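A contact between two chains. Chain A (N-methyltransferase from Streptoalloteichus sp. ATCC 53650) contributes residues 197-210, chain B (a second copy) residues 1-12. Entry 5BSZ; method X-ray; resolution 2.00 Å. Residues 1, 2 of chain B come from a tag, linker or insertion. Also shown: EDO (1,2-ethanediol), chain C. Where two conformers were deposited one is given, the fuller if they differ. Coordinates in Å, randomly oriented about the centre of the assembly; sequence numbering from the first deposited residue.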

ATOM      1  N   THR A 197       8.319 -12.246  12.386  1.00 33.82           N
ATOM      2  CA  THR A 197       6.943 -11.811  12.510  1.00 34.13           C
ATOM      3  C   THR A 197       6.330 -11.468  11.141  1.00 34.05           C
ATOM      4  O   THR A 197       5.130 -11.253  11.062  1.00 34.53           O
ATOM      5  CB  THR A 197       6.775 -10.630  13.513  1.00 42.32           C
ATOM      6  OG1 THR A 197       7.412  -9.439  13.017  1.00 43.23           O
ATOM      7  CG2 THR A 197       7.374 -10.964  14.893  1.00 40.08           C
ATOM      8  N   GLY A 198       7.137 -11.364  10.087  1.00 31.11           N
ATOM      9  CA  GLY A 198       6.615 -10.964   8.770  1.00 26.17           C
ATOM     10  C   GLY A 198       7.395  -9.831   8.133  1.00 26.40           C
ATOM     11  O   GLY A 198       8.561  -9.541   8.479  1.00 23.70           O
ATOM     12  N   VAL A 199       6.733  -9.226   7.151  1.00 24.98           N
ATOM     13  CA  VAL A 199       7.286  -8.132   6.377  1.00 24.91           C
ATOM     14  C   VAL A 199       6.453  -6.880   6.644  1.00 24.38           C
ATOM     15  O   VAL A 199       5.220  -6.937   6.753  1.00 21.26           O
ATOM     16  CB  VAL A 199       7.222  -8.427   4.870  1.00 28.08           C
ATOM     17  CG1 VAL A 199       7.791  -7.286   4.052  1.00 25.21           C
ATOM     18  CG2 VAL A 199       7.996  -9.707   4.580  1.00 29.31           C
ATOM     19  N   ARG A 200       7.147  -5.747   6.743  1.00 23.50           N
ATOM     20  CA  ARG A 200       6.490  -4.448   6.896  1.00 23.06           C
ATOM     21  C   ARG A 200       7.079  -3.465   5.923  1.00 21.44           C
ATOM     22  O   ARG A 200       8.244  -3.599   5.562  1.00 21.11           O
ATOM     23  CB  ARG A 200       6.690  -3.908   8.304  1.00 28.59           C
ATOM     24  CG  ARG A 200       5.954  -4.779   9.293  1.00 31.44           C
ATOM     25  CD  ARG A 200       6.332  -4.458  10.725  1.00 40.49           C
ATOM     26  NE  ARG A 200       5.446  -5.125  11.678  1.00 46.27           N
ATOM     27  CZ  ARG A 200       5.323  -6.446  11.844  1.00 57.47           C
ATOM     28  NH1 ARG A 200       4.483  -6.895  12.768  1.00 58.14           N
ATOM     29  NH2 ARG A 200       6.007  -7.329  11.108  1.00 52.47           N
ATOM     30  N   HIS A 201       6.248  -2.537   5.450  1.00 20.18           N
ATOM     31  CA  HIS A 201       6.673  -1.458   4.566  1.00 18.92           C
ATOM     32  C   HIS A 201       6.288  -0.141   5.239  1.00 23.40           C
ATOM     33  O   HIS A 201       5.173  -0.012   5.772  1.00 19.88           O
ATOM     34  CB  HIS A 201       5.996  -1.579   3.223  1.00 21.43           C
ATOM     35  CG  HIS A 201       6.203  -0.404   2.317  1.00 23.17           C
ATOM     36  ND1 HIS A 201       5.190   0.158   1.581  1.00 31.58           N
ATOM     37  CD2 HIS A 201       7.307   0.310   2.020  1.00 24.49           C
ATOM     38  CE1 HIS A 201       5.661   1.160   0.859  1.00 28.71           C
ATOM     39  NE2 HIS A 201       6.942   1.283   1.125  1.00 23.75           N
ATOM     40  N   PHE A 202       7.225   0.804   5.278  1.00 21.28           N
ATOM     41  CA  PHE A 202       6.985   2.086   5.922  1.00 20.34           C
ATOM     42  C   PHE A 202       7.309   3.150   4.887  1.00 21.54           C
ATOM     43  O   PHE A 202       8.265   2.990   4.112  1.00 21.44           O
ATOM     44  CB  PHE A 202       7.905   2.336   7.129  1.00 24.03           C
ATOM     45  CG  PHE A 202       7.854   1.301   8.214  1.00 31.74           C
ATOM     46  CD1 PHE A 202       7.168   1.563   9.398  1.00 37.85           C
ATOM     47  CD2 PHE A 202       8.566   0.104   8.109  1.00 34.85           C
ATOM     48  CE1 PHE A 202       7.164   0.645  10.448  1.00 38.93           C
ATOM     49  CE2 PHE A 202       8.552  -0.815   9.147  1.00 46.18           C
ATOM     50  CZ  PHE A 202       7.840  -0.552  10.317  1.00 41.72           C
ATOM     51  N   SER A 203       6.539   4.238   4.864  1.00 18.50           N
ATOM     52  CA  SER A 203       6.945   5.348   4.036  1.00 20.30           C
ATOM     53  C   SER A 203       6.628   6.688   4.691  1.00 22.42           C
ATOM     54  O   SER A 203       5.719   6.774   5.521  1.00 20.81           O
ATOM     55  CB  SER A 203       6.340   5.227   2.672  1.00 19.06           C
ATOM     56  OG  SER A 203       4.993   5.516   2.747  1.00 21.20           O
ATOM     57  N   GLN A 204       7.412   7.685   4.300  1.00 18.57           N
ATOM     58  CA  GLN A 204       7.248   9.058   4.773  1.00 20.95           C
ATOM     59  C   GLN A 204       7.623  10.055   3.655  1.00 17.49           C
ATOM     60  O   GLN A 204       8.567   9.842   2.880  1.00 19.27           O
ATOM     61  CB  GLN A 204       8.120   9.245   6.016  1.00 21.86           C
ATOM     62  CG  GLN A 204       8.007  10.643   6.609  1.00 29.57           C
ATOM     63  CD  GLN A 204       8.711  10.810   7.948  1.00 33.02           C
ATOM     64  OE1 GLN A 204       9.768  11.426   8.027  1.00 48.24           O
ATOM     65  NE2 GLN A 204       8.119  10.280   8.997  1.00 42.92           N
ATOM     66  N   VAL A 205       6.864  11.134   3.574  1.00 18.99           N
ATOM     67  CA  VAL A 205       7.112  12.218   2.657  1.00 16.10           C
ATOM     68  C   VAL A 205       7.157  13.502   3.499  1.00 14.06           C
ATOM     69  O   VAL A 205       6.249  13.789   4.274  1.00 12.87           O
ATOM     70  CB  VAL A 205       6.053  12.377   1.572  1.00 17.43           C
ATOM     71  CG1 VAL A 205       6.525  13.410   0.548  1.00 20.96           C
ATOM     72  CG2 VAL A 205       5.800  11.090   0.846  1.00 22.64           C
ATOM     73  N   GLN A 206       8.243  14.243   3.348  1.00 14.90           N
ATOM     74  CA  GLN A 206       8.429  15.460   4.119  0.50 15.62           C
ATOM     75  C   GLN A 206       9.035  16.543   3.231  1.00 13.91           C
ATOM     76  O   GLN A 206       9.894  16.282   2.384  1.00 13.42           O
ATOM     77  CB  GLN A 206       9.237  15.207   5.402  0.50 18.52           C
ATOM     78  CG  GLN A 206      10.754  15.365   5.312  0.50 20.42           C
ATOM     79  CD  GLN A 206      11.512  15.013   6.596  0.50 24.98           C
ATOM     80  OE1 GLN A 206      11.753  13.840   6.902  0.50 30.81           O
ATOM     81  NE2 GLN A 206      11.949  16.031   7.317  0.50 24.63           N
ATOM     82  N   ASP A 207       8.546  17.756   3.443  1.00 13.13           N
ATOM     83  CA  ASP A 207       9.010  18.961   2.756  1.00 14.18           C
ATOM     84  C   ASP A 207       9.956  19.759   3.672  1.00 14.07           C
ATOM     85  O   ASP A 207       9.724  19.855   4.876  1.00 13.54           O
ATOM     86  CB  ASP A 207       7.791  19.802   2.400  1.00 14.48           C
ATOM     87  CG  ASP A 207       6.948  19.239   1.234  1.00 15.32           C
ATOM     88  OD1 ASP A 207       7.482  18.431   0.484  1.00 14.31           O
ATOM     89  OD2 ASP A 207       5.800  19.716   1.049  1.00 14.38           O
ATOM     90  N   LEU A 208      10.978  20.377   3.070  1.00 15.41           N
ATOM     91  CA  LEU A 208      11.792  21.409   3.681  1.00 13.57           C
ATOM     92  C   LEU A 208      11.891  22.609   2.746  1.00 16.55           C
ATOM     93  O   LEU A 208      12.008  22.422   1.515  1.00 16.59           O
ATOM     94  CB  LEU A 208      13.184  20.827   3.899  1.00 13.17           C
ATOM     95  CG  LEU A 208      13.319  19.657   4.902  1.00 15.89           C
ATOM     96  CD1 LEU A 208      14.665  18.994   4.822  1.00 18.75           C
ATOM     97  CD2 LEU A 208      13.058  20.139   6.329  1.00 18.75           C
ATOM     98  N   THR A 209      11.834  23.817   3.307  1.00 14.95           N
ATOM     99  CA  THR A 209      11.931  25.022   2.483  1.00 15.02           C
ATOM    100  C   THR A 209      13.388  25.305   2.079  1.00 14.13           C
ATOM    101  O   THR A 209      14.286  25.179   2.893  1.00 12.56           O
ATOM    102  CB  THR A 209      11.376  26.211   3.244  1.00 15.24           C
ATOM    103  OG1 THR A 209      10.090  25.834   3.652  1.00 15.62           O
ATOM    104  CG2 THR A 209      11.325  27.474   2.371  1.00 17.64           C
ATOM    105  N   LEU A 210      13.616  25.706   0.828  1.00 12.45           N
ATOM    106  CA  LEU A 210      14.884  26.154   0.354  1.00 14.00           C
ATOM    107  C   LEU A 210      15.001  27.671   0.502  1.00 18.33           C
ATOM    108  O   LEU A 210      14.382  28.425  -0.277  1.00 17.95           O
ATOM    109  CB  LEU A 210      15.061  25.716  -1.113  1.00 16.02           C
ATOM    110  CG  LEU A 210      14.921  24.216  -1.394  1.00 15.12           C
ATOM    111  CD1 LEU A 210      14.778  23.906  -2.893  1.00 16.30           C
ATOM    112  CD2 LEU A 210      16.109  23.505  -0.789  1.00 17.74           C
TER
HETATM  113  C1  EDO C 302       3.390  17.129   2.563  0.50 29.32           C
HETATM  114  O1  EDO C 302       3.967  18.428   2.840  0.50 22.68           O
HETATM  115  C2  EDO C 302       2.084  17.145   1.736  0.50 31.00           C
HETATM  116  O2  EDO C 302       1.434  18.420   1.580  0.50 33.43           O
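Chain B 1-12: GHMAVGSTSVYG

Chain B lies along chain A as a neighbouring antiparallel β-strand: its extended segment through G12(B) runs beside strand 198-209, with 173° between the N-to-C directions and a closest axial approach of 4.7 Å. In register, R200(A) faces V10(B), F202(A) faces T8(B) and Q204(A) faces G6(B), with CA-CA distances of 4.5, 4.5 and 4.2 Å; these are the narrow, non-hydrogen-bonded pairs. The wide pairs that alternate with them are joined by reciprocal backbone hydrogen bonds: H201(A) N to S9(B) O 2.9 Å and S9(B) N to H201(A) O 2.8 Å; S203(A) N to S7(B) O and S7(B) N to S203(A) O, both 2.8 Å; V205(A) N to V5(B) O 2.9 Å and V5(B) N to V205(A) O 3.1 Å. Toward G12(B) the ladder loosens, and the O of water 3 lies 3.0 Å from V199(A) N, from which it accepts, and 2.6 Å from Y11(B) O, to which it donates.

Side chains alternate between the two sheet faces. On one, S203(A) and S7(B) both adopt p (chi1 73° and 66°), which brings their OG atoms within 2.9 Å in a hydrogen bond. S9(B), at m, places its OG 2.7 Å from the O of water 2, which also lies 2.8 Å from S7(B) OG and so bridges alternate residues of chain B. H201(A) is t and Y11(B) m; H201(A) CB lies 4.0 Å from Y11(B) CE2, at the edge of the ring. V205(A) is t and V5(B) m; CB of the former packs 4.2 Å from CG2 of the latter.

On the other face, R200(A) starts at m and continues t, t, so its extended chain passes V10(B), CG to CG1 3.5 Å, and the guanidinium has V10(B) CB over one face. F202(A) and T8(B) are both m, with CD1 3.2 Å from OG1. G6(B) offers Q204(A) no side chain, but A4(B) CB touches Q204(A) CG at 4.0 Å and Q206(A) CB at 3.7 Å.

Beyond the ladder, the tag residue H2(B), chi1 m and chi2 -62°, points toward chain A. D207(A) CB lies over its ring, 3.9 Å from the centroid in a CH-π contact, while H2(B) NE2 donates to T209(A) OG1 at 2.9 Å. H2(B) ND1 is 2.7 Å from the O of water 1, which donates to D207(A) OD2 (3.0 Å); ethanediol O1 donates to that same OD2 at 2.9 Å. Thus both ring nitrogens of H2(B) are engaged.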

ATOM      1  N   GLY B   1       4.661  25.166  10.420  1.00 20.29           N
ATOM      2  CA  GLY B   1       5.754  24.571   9.625  1.00 18.89           C
ATOM      3  C   GLY B   1       5.314  23.338   8.856  1.00 16.70           C
ATOM      4  O   GLY B   1       4.170  22.911   8.934  1.00 18.22           O
ATOM      5  N   HIS B   2       6.234  22.752   8.108  1.00 13.82           N
ATOM      6  CA  HIS B   2       5.878  21.603   7.248  1.00 16.93           C
ATOM      7  C   HIS B   2       5.678  20.385   8.185  1.00 16.66           C
ATOM      8  O   HIS B   2       6.394  20.239   9.175  1.00 21.43           O
ATOM      9  CB  HIS B   2       7.002  21.274   6.312  1.00 15.44           C
ATOM     10  CG  HIS B   2       7.251  22.301   5.275  1.00 14.84           C
ATOM     11  ND1 HIS B   2       6.322  22.655   4.324  1.00 16.35           N
ATOM     12  CD2 HIS B   2       8.347  23.059   5.033  1.00 17.35           C
ATOM     13  CE1 HIS B   2       6.845  23.559   3.519  1.00 15.26           C
ATOM     14  NE2 HIS B   2       8.055  23.849   3.952  1.00 18.62           N
ATOM     15  N   MET B   3       4.688  19.572   7.910  1.00 14.13           N
ATOM     16  CA  MET B   3       4.373  18.393   8.714  1.00 16.95           C
ATOM     17  C   MET B   3       4.366  17.185   7.746  1.00 16.52           C
ATOM     18  O   MET B   3       3.628  17.179   6.768  1.00 14.58           O
ATOM     19  CB  MET B   3       3.018  18.527   9.374  1.00 16.24           C
ATOM     20  CG  MET B   3       2.472  17.206   9.957  1.00 19.98           C
ATOM     21  SD  MET B   3       3.431  16.728  11.436  1.00 25.34           S
ATOM     22  CE  MET B   3       2.673  17.820  12.640  1.00 30.20           C
ATOM     23  N   ALA B   4       5.239  16.220   7.991  1.00 17.47           N
ATOM     24  CA  ALA B   4       5.353  15.030   7.137  1.00 19.74           C
ATOM     25  C   ALA B   4       4.047  14.226   7.178  1.00 20.16           C
ATOM     26  O   ALA B   4       3.230  14.350   8.110  1.00 18.04           O
ATOM     27  CB  ALA B   4       6.520  14.175   7.626  1.00 19.54           C
ATOM     28  N   VAL B   5       3.846  13.409   6.152  1.00 17.58           N
ATOM     29  CA  VAL B   5       2.844  12.365   6.157  1.00 16.26           C
ATOM     30  C   VAL B   5       3.512  11.015   5.904  1.00 19.29           C
ATOM     31  O   VAL B   5       4.602  10.927   5.314  1.00 17.88           O
ATOM     32  CB  VAL B   5       1.772  12.529   5.071  1.00 20.83           C
ATOM     33  CG1 VAL B   5       0.845  13.700   5.342  1.00 19.92           C
ATOM     34  CG2 VAL B   5       2.402  12.688   3.697  1.00 22.23           C
ATOM     35  N   GLY B   6       2.830   9.956   6.344  1.00 17.84           N
ATOM     36  CA  GLY B   6       3.445   8.657   6.543  1.00 21.49           C
ATOM     37  C   GLY B   6       2.447   7.528   6.352  1.00 22.30           C
ATOM     38  O   GLY B   6       1.234   7.744   6.338  1.00 21.63           O
ATOM     39  N   SER B   7       2.977   6.330   6.090  1.00 21.99           N
ATOM     40  CA  SER B   7       2.172   5.137   6.138  1.00 21.14           C
ATOM     41  C   SER B   7       3.012   3.999   6.694  1.00 18.11           C
ATOM     42  O   SER B   7       4.247   3.948   6.513  1.00 17.41           O
ATOM     43  CB  SER B   7       1.574   4.750   4.751  1.00 19.43           C
ATOM     44  OG  SER B   7       2.584   4.382   3.823  1.00 24.66           O
ATOM     45  N   THR B   8       2.320   3.091   7.377  1.00 17.01           N
ATOM     46  CA  THR B   8       2.917   1.809   7.751  0.50 18.06           C
ATOM     47  C   THR B   8       1.985   0.709   7.247  1.00 19.85           C
ATOM     48  O   THR B   8       0.772   0.799   7.392  1.00 20.32           O
ATOM     49  CB  THR B   8       3.094   1.628   9.266  0.50 20.16           C
ATOM     50  OG1 THR B   8       4.107   2.516   9.719  0.50 23.93           O
ATOM     51  CG2 THR B   8       3.533   0.199   9.583  0.50 20.56           C
ATOM     52  N   SER B   9       2.563  -0.308   6.613  1.00 20.07           N
ATOM     53  CA  SER B   9       1.841  -1.454   6.106  1.00 19.43           C
ATOM     54  C   SER B   9       2.455  -2.748   6.694  1.00 19.79           C
ATOM     55  O   SER B   9       3.667  -2.879   6.749  1.00 25.17           O
ATOM     56  CB  SER B   9       1.951  -1.475   4.608  1.00 19.65           C
ATOM     57  OG  SER B   9       1.201  -0.441   4.009  1.00 18.75           O
ATOM     58  N   VAL B  10       1.608  -3.637   7.197  1.00 18.80           N
ATOM     59  CA  VAL B  10       2.071  -4.956   7.613  0.50 17.30           C
ATOM     60  C   VAL B  10       1.324  -6.031   6.833  1.00 16.17           C
ATOM     61  O   VAL B  10       0.134  -5.913   6.526  1.00 17.64           O
ATOM     62  CB  VAL B  10       1.947  -5.199   9.130  0.50 19.63           C
ATOM     63  CG1 VAL B  10       2.585  -4.064   9.907  0.50 20.85           C
ATOM     64  CG2 VAL B  10       0.495  -5.314   9.570  0.50 20.05           C
ATOM     65  N   TYR B  11       2.062  -7.071   6.483  1.00 17.98           N
ATOM     66  CA  TYR B  11       1.624  -8.118   5.574  1.00 17.13           C
ATOM     67  C   TYR B  11       1.767  -9.439   6.321  1.00 17.69           C
ATOM     68  O   TYR B  11       2.758  -9.658   7.014  1.00 19.03           O
ATOM     69  CB  TYR B  11       2.522  -8.125   4.352  1.00 18.04           C
ATOM     70  CG  TYR B  11       2.539  -6.844   3.551  1.00 19.88           C
ATOM     71  CD1 TYR B  11       1.649  -6.653   2.504  1.00 22.71           C
ATOM     72  CD2 TYR B  11       3.439  -5.820   3.829  1.00 22.77           C
ATOM     73  CE1 TYR B  11       1.649  -5.483   1.754  1.00 25.47           C
ATOM     74  CE2 TYR B  11       3.423  -4.629   3.094  1.00 23.99           C
ATOM     75  CZ  TYR B  11       2.530  -4.472   2.065  1.00 28.75           C
ATOM     76  OH  TYR B  11       2.520  -3.326   1.305  1.00 38.51           O
ATOM     77  N   GLY B  12       0.823 -10.333   6.159  1.00 18.20           N
ATOM     78  CA  GLY B  12       0.966 -11.695   6.716  1.00 17.86           C
ATOM     79  C   GLY B  12      -0.169 -12.600   6.329  1.00 19.18           C
ATOM     80  O   GLY B  12      -1.121 -12.193   5.627  1.00 17.65           O
TER
HETATM   81  O   HOH W   1       4.302  21.445   2.935  1.00 31.50           O
HETATM   82  O   HOH W   2       2.952   1.648   3.857  1.00 33.51           O
HETATM   83  O   HOH W   3       4.746 -11.206   6.236  1.00 23.88           O
HETATM   84  O   HOH W   4       2.940  -9.769   9.799  1.00 37.49           O